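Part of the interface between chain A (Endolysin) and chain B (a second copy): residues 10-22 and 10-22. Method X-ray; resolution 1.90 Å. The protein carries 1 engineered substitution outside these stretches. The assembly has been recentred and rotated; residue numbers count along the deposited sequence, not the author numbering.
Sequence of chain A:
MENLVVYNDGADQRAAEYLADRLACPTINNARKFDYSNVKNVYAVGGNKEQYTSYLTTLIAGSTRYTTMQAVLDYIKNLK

Chain A 10-22: GADQRAAEYLADR
Chain B (10-22) GADQRAAEYLADR

Each copy contributes a helix that runs through R22 and continues later in the chain, and an exact two-fold axis relates the two helices. They run nearly antiparallel, with 146° between their N-to-C directions (signed crossing angle -146°) and a closest axial approach of 9.4 Å. The register is centred on R14: the CA atoms of R14(A) and R14(B) lie 5.0 Å apart, while CA of A11(A) is 7.5 Å from CA of Y18(B), and the symmetric pair matches. G10 has phi/psi 117/-152, where a CB would be jammed against the preceding carbonyl oxygen. From A11 to R22 phi lies between -54 and -69 and psi between -27 and -50; the Y18 N to R14 O bond is weak, 3.4 Å in chain A. Together the stretches bury 582 Å².

The charged contacts are two salt bridges. R14 points its CA-to-CB bond toward the partner and extends with chi angles -59° (m), 165° (t), -165° (t) and 167°. D21 also points toward the partner, with chi1 -75° (m) and chi2 -18°. R14(A) NH1 donates to D21(B) OD2 at 2.8 Å (154°), and R14(A) NH2 donates to the same D21(B) OD2 at 3.1 Å (139°). One carboxylate oxygen thus receives both terminal nitrogens at the guanidinium edge.

The same arginine packs over the aromatic ring of Y18, whose rotamer is m (chi1 -75°, chi2 -69°). R14(A) CD sits 3.8 Å from the Y18(B) ring centroid, 17° off the normal, in a CH-pi contact; R14(A) CZ lies 4.7 Å from that centroid, 15° off the normal, as a cation-pi pair. The extended side chain therefore covers the ring with both its aliphatic part and its charge.

Close packing fills the remainder. At the axis, R14(A) CB meets R14(B) CB at 3.9 Å. E17(B) CB lies over one face of the R14(A) guanidinium, 3.4 Å from R14(A) NE. E17 (chi1 -58°, chi2 -64°, both m; chi3 -13°) leads its carboxylate away, and E17(A) OE2 accepts a weak 3.5 Å hydrogen bond from Q13(A) NE2, Q13 being t, t with chi3 15°. A11(A) CB makes an apolar contact with Y18(B) CE1 at 4.3 Å.

Water extends the tyrosine contact: Y18(B) OH donates to water 1 O at 2.6 Å, and that water O donates to D12(A) OD1 at 2.9 Å. D12 adopts m (chi1 -65°, chi2 -28°). Water 2 repeats the bridge between Y18(A) and D12(B).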

# COMPACT_ATOMS: atom_id res chain seq x y z
N GLY A 10 0.64 -6.23 6.53
CA GLY A 10 1.70 -5.28 6.74
C GLY A 10 2.17 -4.65 5.43
O GLY A 10 1.36 -4.53 4.44
N ALA A 11 3.42 -4.25 5.41
CA ALA A 11 3.95 -3.44 4.28
C ALA A 11 3.86 -4.17 2.96
O ALA A 11 3.68 -3.55 1.96
CB ALA A 11 5.38 -3.03 4.48
N ASP A 12 4.06 -5.49 2.95
CA ASP A 12 4.01 -6.24 1.67
C ASP A 12 2.64 -6.18 0.91
O ASP A 12 2.63 -6.38 -0.28
CB ASP A 12 4.36 -7.72 1.94
CG ASP A 12 5.82 -7.88 2.42
OD1 ASP A 12 6.70 -7.02 2.06
OD2 ASP A 12 6.05 -8.89 3.18
N GLN A 13 1.56 -5.98 1.61
CA GLN A 13 0.25 -5.79 1.01
C GLN A 13 0.34 -4.62 -0.04
O GLN A 13 -0.26 -4.72 -1.12
CB GLN A 13 -0.82 -5.59 1.97
CG GLN A 13 -2.19 -5.43 1.26
CD GLN A 13 -3.36 -5.24 2.16
OE1 GLN A 13 -3.23 -4.95 3.32
NE2 GLN A 13 -4.53 -5.33 1.60
N ARG A 14 1.13 -3.61 0.27
CA ARG A 14 1.28 -2.41 -0.61
C ARG A 14 1.84 -2.85 -1.93
O ARG A 14 1.29 -2.52 -2.99
CB ARG A 14 2.23 -1.42 0.01
CG ARG A 14 1.79 -0.91 1.40
CD ARG A 14 2.99 -0.24 2.04
NE ARG A 14 2.79 -0.05 3.49
CZ ARG A 14 3.79 0.28 4.32
NH1 ARG A 14 4.99 0.50 3.84
NH2 ARG A 14 3.57 0.44 5.62
N ALA A 15 2.93 -3.62 -1.86
CA ALA A 15 3.57 -4.15 -3.02
C ALA A 15 2.67 -5.11 -3.77
O ALA A 15 2.66 -5.06 -5.02
CB ALA A 15 4.90 -4.81 -2.68
N ALA A 16 1.91 -5.93 -3.04
CA ALA A 16 1.07 -6.96 -3.67
C ALA A 16 0.01 -6.22 -4.51
O ALA A 16 -0.29 -6.65 -5.63
CB ALA A 16 0.41 -7.86 -2.67
N GLU A 17 -0.56 -5.13 -3.98
CA GLU A 17 -1.55 -4.36 -4.71
C GLU A 17 -1.02 -3.72 -6.02
O GLU A 17 -1.77 -3.71 -6.97
CB GLU A 17 -2.29 -3.30 -3.81
CG GLU A 17 -3.05 -3.78 -2.58
CD GLU A 17 -4.27 -4.70 -2.81
OE1 GLU A 17 -4.70 -4.80 -3.99
OE2 GLU A 17 -4.78 -5.41 -1.85
N TYR A 18 0.21 -3.19 -6.09
CA TYR A 18 0.79 -2.77 -7.33
C TYR A 18 0.92 -3.93 -8.32
O TYR A 18 0.61 -3.77 -9.50
CB TYR A 18 2.20 -2.18 -7.12
CG TYR A 18 2.20 -0.76 -6.50
CD1 TYR A 18 1.76 0.33 -7.23
CD2 TYR A 18 2.76 -0.53 -5.28
CE1 TYR A 18 1.72 1.62 -6.68
CE2 TYR A 18 2.79 0.75 -4.74
CZ TYR A 18 2.25 1.82 -5.44
OH TYR A 18 2.33 3.05 -4.90
N LEU A 19 1.39 -5.08 -7.85
CA LEU A 19 1.46 -6.23 -8.76
C LEU A 19 0.06 -6.64 -9.31
O LEU A 19 -0.11 -6.92 -10.51
CB LEU A 19 2.15 -7.40 -8.06
CG LEU A 19 2.39 -8.65 -8.91
CD1 LEU A 19 3.26 -8.32 -10.10
CD2 LEU A 19 2.99 -9.80 -8.08
N ALA A 20 -0.94 -6.68 -8.44
CA ALA A 20 -2.32 -7.01 -8.84
C ALA A 20 -2.92 -5.95 -9.81
O ALA A 20 -3.73 -6.25 -10.72
CB ALA A 20 -3.14 -7.14 -7.62
N ASP A 21 -2.51 -4.70 -9.64
CA ASP A 21 -2.96 -3.72 -10.61
C ASP A 21 -2.38 -4.07 -11.98
O ASP A 21 -3.05 -3.93 -13.02
CB ASP A 21 -2.49 -2.33 -10.20
CG ASP A 21 -3.25 -1.76 -9.05
OD1 ASP A 21 -4.38 -2.21 -8.70
OD2 ASP A 21 -2.81 -0.68 -8.54
N ARG A 22 -1.11 -4.39 -12.03
CA ARG A 22 -0.48 -4.63 -13.30
C ARG A 22 -1.01 -5.94 -13.94
O ARG A 22 -1.31 -5.93 -15.14
CB ARG A 22 1.00 -4.67 -13.23
CG ARG A 22 1.59 -5.14 -14.54
CD ARG A 22 1.46 -4.08 -15.61
NE ARG A 22 2.19 -4.55 -16.81
CZ ARG A 22 1.75 -5.50 -17.64
NH1 ARG A 22 0.58 -6.15 -17.43
NH2 ARG A 22 2.47 -5.83 -18.70
N GLY B 10 -6.35 5.79 -2.85
CA GLY B 10 -6.00 4.95 -3.97
C GLY B 10 -4.56 4.46 -3.89
O GLY B 10 -3.97 4.32 -2.75
N ALA B 11 -3.98 4.20 -5.05
CA ALA B 11 -2.66 3.55 -5.12
C ALA B 11 -1.58 4.35 -4.43
O ALA B 11 -0.67 3.79 -3.90
CB ALA B 11 -2.21 3.27 -6.53
N ASP B 12 -1.63 5.68 -4.52
CA ASP B 12 -0.58 6.51 -3.89
C ASP B 12 -0.43 6.35 -2.34
O ASP B 12 0.63 6.63 -1.82
CB ASP B 12 -0.83 8.00 -4.22
CG ASP B 12 -0.70 8.28 -5.73
OD1 ASP B 12 0.09 7.55 -6.43
OD2 ASP B 12 -1.40 9.25 -6.18
N GLN B 13 -1.48 5.99 -1.66
CA GLN B 13 -1.44 5.69 -0.23
C GLN B 13 -0.34 4.62 0.04
O GLN B 13 0.40 4.73 1.03
CB GLN B 13 -2.73 5.31 0.32
CG GLN B 13 -2.63 5.06 1.85
CD GLN B 13 -3.90 4.68 2.53
OE1 GLN B 13 -4.86 4.32 1.90
NE2 GLN B 13 -3.88 4.68 3.83
N ARG B 14 -0.18 3.68 -0.89
CA ARG B 14 0.81 2.57 -0.74
C ARG B 14 2.19 3.17 -0.67
O ARG B 14 2.96 2.85 0.25
CB ARG B 14 0.74 1.65 -1.92
CG ARG B 14 -0.64 1.00 -2.14
CD ARG B 14 -0.67 0.42 -3.54
NE ARG B 14 -2.04 0.11 -3.98
CZ ARG B 14 -2.35 -0.17 -5.25
NH1 ARG B 14 -1.41 -0.22 -6.15
NH2 ARG B 14 -3.60 -0.44 -5.60
N ALA B 15 2.48 4.04 -1.63
CA ALA B 15 3.73 4.72 -1.69
C ALA B 15 3.94 5.63 -0.50
O ALA B 15 5.07 5.67 0.03
CB ALA B 15 3.90 5.49 -2.99
N ALA B 16 2.88 6.30 -0.06
CA ALA B 16 3.00 7.28 1.05
C ALA B 16 3.42 6.48 2.31
O ALA B 16 4.26 6.96 3.07
CB ALA B 16 1.72 8.02 1.29
N GLU B 17 2.82 5.31 2.52
CA GLU B 17 3.17 4.48 3.67
C GLU B 17 4.64 4.00 3.69
O GLU B 17 5.19 3.98 4.76
CB GLU B 17 2.16 3.29 3.89
CG GLU B 17 0.69 3.60 4.10
CD GLU B 17 0.30 4.39 5.37
OE1 GLU B 17 1.19 4.53 6.26
OE2 GLU B 17 -0.86 4.97 5.48
N TYR B 18 5.26 3.62 2.56
CA TYR B 18 6.67 3.35 2.52
C TYR B 18 7.50 4.58 2.89
O TYR B 18 8.45 4.48 3.65
CB TYR B 18 7.11 2.91 1.11
CG TYR B 18 6.71 1.46 0.75
CD1 TYR B 18 7.31 0.38 1.38
CD2 TYR B 18 5.85 1.20 -0.28
CE1 TYR B 18 6.93 -0.94 1.10
CE2 TYR B 18 5.52 -0.10 -0.62
CZ TYR B 18 6.05 -1.18 0.09
OH TYR B 18 5.73 -2.42 -0.30
N LEU B 19 7.13 5.75 2.35
CA LEU B 19 7.86 6.96 2.75
C LEU B 19 7.74 7.24 4.28
O LEU B 19 8.73 7.59 4.95
CB LEU B 19 7.37 8.15 1.92
CG LEU B 19 8.11 9.47 2.14
CD1 LEU B 19 9.58 9.32 1.82
CD2 LEU B 19 7.47 10.61 1.33
N ALA B 20 6.54 7.11 4.82
CA ALA B 20 6.32 7.32 6.26
C ALA B 20 7.06 6.28 7.14
O ALA B 20 7.52 6.55 8.27
CB ALA B 20 4.85 7.27 6.51
N ASP B 21 7.22 5.07 6.61
CA ASP B 21 8.01 4.11 7.35
C ASP B 21 9.46 4.62 7.42
O ASP B 21 10.14 4.48 8.44
CB ASP B 21 7.99 2.76 6.66
CG ASP B 21 6.70 2.03 6.83
OD1 ASP B 21 5.87 2.32 7.73
OD2 ASP B 21 6.53 0.97 6.14
N ARG B 22 9.98 5.08 6.30
CA ARG B 22 11.36 5.48 6.28
C ARG B 22 11.58 6.76 7.12
O ARG B 22 12.55 6.81 7.89
CB ARG B 22 11.90 5.67 4.91
CG ARG B 22 13.27 6.29 4.95
CD ARG B 22 14.31 5.31 5.44
NE ARG B 22 15.64 5.94 5.31
CZ ARG B 22 16.11 6.90 6.12
NH1 ARG B 22 15.38 7.39 7.14
NH2 ARG B 22 17.33 7.37 5.93
O HOH W 1 6.99 -4.36 0.97
O HOH W 2 1.48 5.02 -6.44